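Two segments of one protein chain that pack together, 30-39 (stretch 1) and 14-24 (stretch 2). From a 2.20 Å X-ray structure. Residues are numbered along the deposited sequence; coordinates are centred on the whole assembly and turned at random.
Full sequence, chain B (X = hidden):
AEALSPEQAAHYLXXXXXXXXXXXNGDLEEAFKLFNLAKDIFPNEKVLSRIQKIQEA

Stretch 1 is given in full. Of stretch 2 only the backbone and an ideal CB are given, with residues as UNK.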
# COMPACT_ATOMS: atom_id res chain seq x y z
N GLU B 30 11.69 -11.35 -16.40
CA GLU B 30 10.53 -11.70 -15.60
C GLU B 30 10.19 -10.56 -14.62
O GLU B 30 9.03 -10.17 -14.50
CB GLU B 30 10.79 -13.00 -14.83
CG GLU B 30 9.63 -13.49 -13.95
CD GLU B 30 8.46 -14.07 -14.73
OE1 GLU B 30 8.54 -14.20 -15.97
OE2 GLU B 30 7.45 -14.42 -14.07
N ALA B 31 11.22 -10.04 -13.96
CA ALA B 31 11.06 -8.90 -13.06
C ALA B 31 10.37 -7.71 -13.75
O ALA B 31 9.44 -7.10 -13.18
CB ALA B 31 12.41 -8.49 -12.50
N PHE B 32 10.82 -7.40 -14.96
CA PHE B 32 10.32 -6.27 -15.74
C PHE B 32 8.86 -6.50 -16.07
O PHE B 32 8.04 -5.59 -15.89
CB PHE B 32 11.15 -6.06 -17.04
CG PHE B 32 10.66 -4.93 -17.92
CD1 PHE B 32 9.70 -5.16 -18.91
CD2 PHE B 32 11.17 -3.65 -17.80
CE1 PHE B 32 9.26 -4.13 -19.74
CE2 PHE B 32 10.73 -2.62 -18.62
CZ PHE B 32 9.78 -2.85 -19.59
N LYS B 33 8.54 -7.69 -16.56
CA LYS B 33 7.16 -8.05 -16.84
C LYS B 33 6.30 -7.90 -15.56
O LYS B 33 5.25 -7.27 -15.60
CB LYS B 33 7.09 -9.47 -17.37
CG LYS B 33 5.69 -9.99 -17.65
CD LYS B 33 5.71 -11.49 -17.96
CE LYS B 33 4.44 -12.19 -17.52
NZ LYS B 33 4.68 -13.65 -17.39
N LEU B 34 6.75 -8.47 -14.45
CA LEU B 34 5.97 -8.46 -13.19
C LEU B 34 5.80 -7.07 -12.56
O LEU B 34 4.66 -6.66 -12.25
CB LEU B 34 6.56 -9.43 -12.17
CG LEU B 34 6.47 -10.90 -12.54
CD1 LEU B 34 7.32 -11.72 -11.58
CD2 LEU B 34 5.04 -11.41 -12.55
N PHE B 35 6.89 -6.32 -12.42
CA PHE B 35 6.78 -4.92 -12.01
C PHE B 35 5.81 -4.13 -12.89
O PHE B 35 5.10 -3.27 -12.39
CB PHE B 35 8.12 -4.19 -11.96
CG PHE B 35 8.97 -4.55 -10.77
CD1 PHE B 35 8.48 -4.43 -9.46
CD2 PHE B 35 10.30 -4.96 -10.94
CE1 PHE B 35 9.28 -4.75 -8.36
CE2 PHE B 35 11.11 -5.29 -9.84
CZ PHE B 35 10.60 -5.18 -8.55
N ASN B 36 5.75 -4.41 -14.19
CA ASN B 36 4.80 -3.70 -15.05
C ASN B 36 3.35 -4.05 -14.81
O ASN B 36 2.50 -3.18 -14.93
CB ASN B 36 5.13 -3.92 -16.52
CG ASN B 36 6.13 -2.93 -17.02
OD1 ASN B 36 5.83 -1.74 -17.13
ND2 ASN B 36 7.35 -3.38 -17.26
N LEU B 37 3.08 -5.32 -14.54
CA LEU B 37 1.74 -5.77 -14.19
C LEU B 37 1.28 -5.14 -12.85
O LEU B 37 0.11 -4.76 -12.70
CB LEU B 37 1.68 -7.30 -14.11
CG LEU B 37 1.90 -8.01 -15.44
CD1 LEU B 37 2.14 -9.50 -15.23
CD2 LEU B 37 0.72 -7.78 -16.38
N ALA B 38 2.21 -5.00 -11.91
CA ALA B 38 2.00 -4.22 -10.68
C ALA B 38 1.69 -2.73 -10.93
O ALA B 38 0.72 -2.19 -10.40
CB ALA B 38 3.19 -4.37 -9.76
N LYS B 39 2.51 -2.09 -11.75
CA LYS B 39 2.31 -0.69 -12.12
C LYS B 39 0.92 -0.46 -12.72
O LYS B 39 0.34 0.63 -12.55
CB LYS B 39 3.39 -0.23 -13.13
CG LYS B 39 3.14 1.15 -13.74
CD LYS B 39 4.36 1.71 -14.47
CE LYS B 39 4.69 0.93 -15.75
NZ LYS B 39 3.54 0.74 -16.69
N UNK B 14 1.48 -9.86 -4.91
CA UNK B 14 2.13 -11.09 -5.35
C UNK B 14 3.12 -10.72 -6.47
O UNK B 14 4.25 -11.21 -6.47
CB UNK B 14 1.10 -12.12 -5.83
N UNK B 15 2.70 -9.85 -7.39
CA UNK B 15 3.56 -9.36 -8.48
C UNK B 15 4.83 -8.72 -7.98
O UNK B 15 5.91 -9.06 -8.47
CB UNK B 15 2.80 -8.35 -9.34
N UNK B 16 4.73 -7.83 -7.00
CA UNK B 16 5.92 -7.20 -6.43
C UNK B 16 6.79 -8.23 -5.72
O UNK B 16 8.01 -8.19 -5.89
CB UNK B 16 5.52 -6.09 -5.46
N UNK B 17 6.20 -9.12 -4.93
CA UNK B 17 6.99 -10.14 -4.25
C UNK B 17 7.82 -10.95 -5.27
O UNK B 17 9.01 -11.19 -5.05
CB UNK B 17 6.08 -11.07 -3.44
N UNK B 18 7.18 -11.37 -6.36
CA UNK B 18 7.82 -12.21 -7.39
C UNK B 18 8.81 -11.43 -8.24
O UNK B 18 9.84 -11.97 -8.64
CB UNK B 18 6.76 -12.84 -8.30
N UNK B 19 8.51 -10.16 -8.51
CA UNK B 19 9.44 -9.30 -9.23
C UNK B 19 10.73 -9.09 -8.44
O UNK B 19 11.81 -9.08 -9.03
CB UNK B 19 8.78 -7.95 -9.53
N UNK B 20 10.61 -8.94 -7.11
CA UNK B 20 11.80 -8.86 -6.25
C UNK B 20 12.62 -10.15 -6.27
O UNK B 20 13.84 -10.08 -6.34
CB UNK B 20 11.39 -8.54 -4.81
N UNK B 21 11.96 -11.30 -6.17
CA UNK B 21 12.64 -12.59 -6.18
C UNK B 21 13.33 -12.82 -7.51
O UNK B 21 14.50 -13.23 -7.54
CB UNK B 21 11.65 -13.72 -5.89
N UNK B 22 12.62 -12.52 -8.60
CA UNK B 22 13.18 -12.57 -9.95
C UNK B 22 14.44 -11.71 -10.09
O UNK B 22 15.42 -12.13 -10.74
CB UNK B 22 12.13 -12.11 -10.96
N UNK B 23 14.42 -10.52 -9.50
CA UNK B 23 15.57 -9.62 -9.53
C UNK B 23 16.72 -10.25 -8.75
O UNK B 23 17.83 -10.33 -9.29
CB UNK B 23 15.21 -8.25 -8.95
N UNK B 24 16.45 -10.73 -7.53
CA UNK B 24 17.43 -11.51 -6.74
C UNK B 24 18.08 -12.63 -7.56
O UNK B 24 19.28 -12.84 -7.48
CB UNK B 24 16.75 -12.11 -5.51

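Two helices run nearly antiparallel, at 161°, and their axes come within 8.1 Å, close enough that the size of each inward-facing side chain matters.

At position 14 nothing of stretch 1 lies within 5.5 Å of the CB, so the partner sets no demand and a long polar chain does well; it is R14.

Position 15 points toward stretch 1, its ideal CB 3.8 Å from L34 O and 4.0 Å from A38 CB. L34, L37 and A38 offer an apolar surface that leucine, methionine or an aromatic could cover. The residue is Y15. Its ring receives L37 CB over one face, 4.0 Å from the ring centroid, while Y15 CD1 lies 3.9 Å from L34 CD2.

Position 16 points sideways, with F35 CE1 4.9 Å from its ideal CB and A38 CB 5.2 Å away. A medium apolar chain could fill that gap; V16 does so, placing CG2 4.0 Å from A38 CB and CG1 4.5 Å from F35 CE1.

Position 17 points away, which suits a polar or charged chain: K17.

At position 18 the ideal CB sits 3.5 Å from L34 CD1. An aliphatic chain would fit, as would a polar one whose first carbons meet the leucine and whose end goes elsewhere. The residue is E18, whose CB packs 3.6 Å from L34 CD1.

Position 19 is the tightest. The CA is 4.2 Å from that of A31, and the ideal CB lies 3.4 Å from F35 CE1 and 3.8 Å from both L34 CB and A31 O. Little beyond a methyl seems admissible, with glycine or serine as possible alternatives. A19 sets its CB over one face of the F35 ring, 3.3 Å from the centroid and almost on the normal, a close CH-pi contact.

Position 20 points away, 5.1 Å from F35 CZ at its ideal CB, so a flexible polar chain can brush the ring with its aliphatic part: K20.

Positions 21 and 24 are out of reach and tolerate a charge: E21 and K24.

Position 22 points toward stretch 1, its ideal CB 3.8 Å from A31 N and 4.1 Å from E30 CG. A small residue suits this close backbone approach; A22 CB lies 4.0 Å from A31 CB.

Position 23 points sideways, near A31 CB and F35 CE2, where valine, serine or threonine could fit. T23 donates from OG1 to A19 O (2.9 Å), satisfying its hydroxyl within its own helix while OG1 also lies 3.4 Å from A31 CB.

Stretch 2 14-24: RYVKEAKEATK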
# COMPACT_ATOMS: atom_id res chain seq x y z
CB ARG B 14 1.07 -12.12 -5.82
CG ARG B 14 1.59 -13.41 -6.46
CD ARG B 14 0.43 -14.27 -7.00
NE ARG B 14 -0.48 -14.71 -5.92
CZ ARG B 14 -1.72 -14.26 -5.65
NH1 ARG B 14 -2.32 -13.32 -6.40
NH2 ARG B 14 -2.40 -14.78 -4.61
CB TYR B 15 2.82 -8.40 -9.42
CG TYR B 15 1.72 -9.04 -10.23
CD1 TYR B 15 1.79 -10.38 -10.65
CD2 TYR B 15 0.60 -8.30 -10.62
CE1 TYR B 15 0.78 -10.95 -11.42
CE2 TYR B 15 -0.43 -8.86 -11.36
CZ TYR B 15 -0.33 -10.18 -11.76
OH TYR B 15 -1.32 -10.73 -12.51
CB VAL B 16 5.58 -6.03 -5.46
CG1 VAL B 16 6.80 -5.52 -4.69
CG2 VAL B 16 4.96 -4.90 -6.24
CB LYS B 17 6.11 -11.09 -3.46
CG LYS B 17 6.90 -12.09 -2.62
CD LYS B 17 6.03 -13.24 -2.12
CE LYS B 17 6.74 -14.10 -1.06
NZ LYS B 17 6.49 -13.65 0.34
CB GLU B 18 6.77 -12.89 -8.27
CG GLU B 18 6.11 -14.08 -7.58
CD GLU B 18 4.79 -14.51 -8.21
OE1 GLU B 18 4.37 -13.90 -9.22
OE2 GLU B 18 4.16 -15.45 -7.67
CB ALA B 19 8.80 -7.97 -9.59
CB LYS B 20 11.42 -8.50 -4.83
CG LYS B 20 11.03 -7.04 -4.70
CD LYS B 20 10.61 -6.71 -3.30
CE LYS B 20 10.23 -5.24 -3.20
NZ LYS B 20 9.92 -4.87 -1.79
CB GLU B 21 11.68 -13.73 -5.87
CG GLU B 21 11.43 -13.88 -4.37
CD GLU B 21 10.04 -14.41 -4.01
OE1 GLU B 21 9.34 -14.97 -4.88
OE2 GLU B 21 9.63 -14.25 -2.84
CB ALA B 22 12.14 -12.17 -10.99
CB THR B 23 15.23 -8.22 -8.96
OG1 THR B 23 14.22 -7.59 -9.78
CG2 THR B 23 16.47 -7.33 -8.95
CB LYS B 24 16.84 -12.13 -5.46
CG LYS B 24 17.06 -11.29 -4.21
CD LYS B 24 16.11 -10.10 -4.18
CE LYS B 24 16.36 -9.15 -3.02
NZ LYS B 24 15.30 -8.10 -3.00
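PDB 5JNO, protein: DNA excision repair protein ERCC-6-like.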